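Local coordinates for conjugal transfer protein (Escherichia coli, PDB 5I97), which is a VirB8-family inner-membrane component of the pKM101 type IV secretion system, seen here as its NTF2-like domain, and probably takes part in conjugal DNA transfer, at residues N76-D79 with K80-D84. Residues are numbered along the deposited sequence; the frame is centred on the assembly and turned at random.
Sequences NGLD and KVLGD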
ATOM      1  N   ASN A  76      10.304  10.208  24.700  1.00 29.66           N
ATOM      2  CA  ASN A  76       9.025  10.173  24.022  1.00 28.94           C
ATOM      3  C   ASN A  76       9.195  10.735  22.598  1.00 28.16           C
ATOM      4  O   ASN A  76       8.295  11.386  22.053  1.00 27.76           O
ATOM      5  CB  ASN A  76       7.982  11.001  24.784  1.00 29.35           C
ATOM      6  CG  ASN A  76       7.604  10.405  26.149  1.00 30.15           C
ATOM      7  OD1 ASN A  76       7.724   9.207  26.387  1.00 30.22           O
ATOM      8  ND2 ASN A  76       7.140  11.260  27.045  1.00 30.85           N
ATOM      9  N   GLY A  77      10.340  10.444  21.984  1.00 28.01           N
ATOM     10  CA  GLY A  77      10.538  10.735  20.580  1.00 27.31           C
ATOM     11  C   GLY A  77       9.528   9.931  19.792  1.00 26.57           C
ATOM     12  O   GLY A  77       9.255   8.788  20.133  1.00 26.58           O
ATOM     13  N   LEU A  78       9.005  10.526  18.729  1.00 26.02           N
ATOM     14  CA  LEU A  78       7.887   9.957  17.986  1.00 25.39           C
ATOM     15  C   LEU A  78       8.112   8.496  17.624  1.00 25.11           C
ATOM     16  O   LEU A  78       7.244   7.662  17.850  1.00 25.57           O
ATOM     17  CB  LEU A  78       7.633  10.769  16.711  1.00 24.92           C
ATOM     18  CG  LEU A  78       6.366  10.423  15.928  1.00 24.38           C
ATOM     19  CD1 LEU A  78       5.129  10.804  16.723  1.00 24.64           C
ATOM     20  CD2 LEU A  78       6.347  11.071  14.551  1.00 23.98           C
ATOM     21  N   ASP A  79       9.286   8.182  17.092  1.00 25.08           N
ATOM     22  CA  ASP A  79       9.560   6.813  16.679  1.00 24.88           C
ATOM     23  C   ASP A  79       9.712   5.882  17.886  1.00 25.42           C
ATOM     24  O   ASP A  79       9.461   4.680  17.783  1.00 25.31           O
ATOM     25  CB  ASP A  79      10.811   6.742  15.794  1.00 24.83           C
ATOM     26  CG  ASP A  79      12.038   7.299  16.469  1.00 25.48           C
ATOM     27  OD1 ASP A  79      11.967   8.406  17.045  1.00 25.83           O
ATOM     28  OD2 ASP A  79      13.079   6.613  16.449  1.00 26.12           O
ATOM     29  N   LYS A  80      10.106   6.432  19.031  1.00 26.08           N
ATOM     30  CA  LYS A  80      10.265   5.603  20.210  1.00 26.72           C
ATOM     31  C   LYS A  80       8.917   5.282  20.819  1.00 26.73           C
ATOM     32  O   LYS A  80       8.756   4.236  21.429  1.00 27.05           O
ATOM     33  CB  LYS A  80      11.158   6.285  21.256  1.00 27.54           C
ATOM     34  CG  LYS A  80      12.551   6.617  20.766  1.00 27.70           C
ATOM     35  CD  LYS A  80      13.400   7.224  21.875  1.00 29.58           C
ATOM     36  CE  LYS A  80      14.775   7.628  21.363  1.00 33.45           C
ATOM     37  NZ  LYS A  80      14.717   8.780  20.412  1.00 35.83           N
ATOM     38  N   VAL A  81       7.935   6.144  20.598  1.00 26.41           N
ATOM     39  CA  VAL A  81       6.618   5.916  21.159  1.00 26.49           C
ATOM     40  C   VAL A  81       5.758   5.102  20.197  1.00 25.82           C
ATOM     41  O   VAL A  81       5.196   4.087  20.584  1.00 25.96           O
ATOM     42  CB  VAL A  81       5.898   7.242  21.469  1.00 26.63           C
ATOM     43  CG1 VAL A  81       4.455   6.978  21.871  1.00 26.70           C
ATOM     44  CG2 VAL A  81       6.621   8.006  22.554  1.00 27.42           C
ATOM     45  N   LEU A  82       5.702   5.524  18.939  1.00 25.18           N
ATOM     46  CA  LEU A  82       4.879   4.857  17.937  1.00 24.58           C
ATOM     47  C   LEU A  82       5.468   3.536  17.470  1.00 24.43           C
ATOM     48  O   LEU A  82       4.740   2.579  17.239  1.00 24.26           O
ATOM     49  CB  LEU A  82       4.679   5.745  16.709  1.00 24.04           C
ATOM     50  CG  LEU A  82       3.984   7.097  16.799  1.00 24.11           C
ATOM     51  CD1 LEU A  82       3.766   7.654  15.368  1.00 23.57           C
ATOM     52  CD2 LEU A  82       2.680   6.996  17.549  1.00 24.37           C
ATOM     53  N   GLY A  83       6.783   3.509  17.277  1.00 24.55           N
ATOM     54  CA  GLY A  83       7.420   2.346  16.702  1.00 24.45           C
ATOM     55  C   GLY A  83       6.767   2.015  15.377  1.00 23.80           C
ATOM     56  O   GLY A  83       6.583   2.867  14.506  1.00 31.26           O
ATOM     57  N   ASP A  84       6.357   0.762  15.260  1.00 23.77           N
ATOM     58  CA  ASP A  84       5.693   0.261  14.077  1.00 23.26           C
ATOM     59  C   ASP A  84       4.224  -0.007  14.353  1.00 23.18           C
ATOM     60  O   ASP A  84       3.592  -0.779  13.650  1.00 24.06           O
ATOM     61  CB  ASP A  84       6.389  -1.017  13.610  1.00 27.15           C
ATOM     62  CG  ASP A  84       5.884  -1.509  12.274  1.00 39.16           C
ATOM     63  OD1 ASP A  84       5.304  -0.704  11.513  1.00 39.02           O
ATOM     64  OD2 ASP A  84       6.039  -2.715  11.995  1.00 44.20           O
TER
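Leu78 and Leu82 meet one turn apart on the short helix 78-82, which leads into strand 86-98 of the NTF2-like VirB8 domain. Along Leu82, CB lies 3.4 Å from Leu78 O, the carbonyl that accepts the Leu82 N-H; CG stays beside the same oxygen and reaches Leu78 CD1 at 3.9 Å; CD1 ends 3.7 Å from Leu78 CD1 and also touches Leu78 CG. Leu78 holds its CG anti to the backbone N (chi1 -171°), which swings its branched end back toward Leu82. The two side chains slant across each other, and both also pack on Tyr44, joining the helix to the loop that follows helix 27-42.

Three successive i to i+4 bonds hold the backbone. Gly77 is the N-cap residue, and its O accepts Val81 N at 3.0 Å. Between Leu82 N and Leu78 O the N-H...O angle is 169°, nearly straight. At the far end Gly83 leaves the helix with phi 55°, its N-H hydrogen-bonded to Asp79 O from above the carbonyl plane. Beyond it, the Asp84 carboxylate pairs with Arg115 and bonds His101 of the second subunit. Back at the N-terminal turn, Val81 CG2 packs 3.6 Å from Asn76 CA.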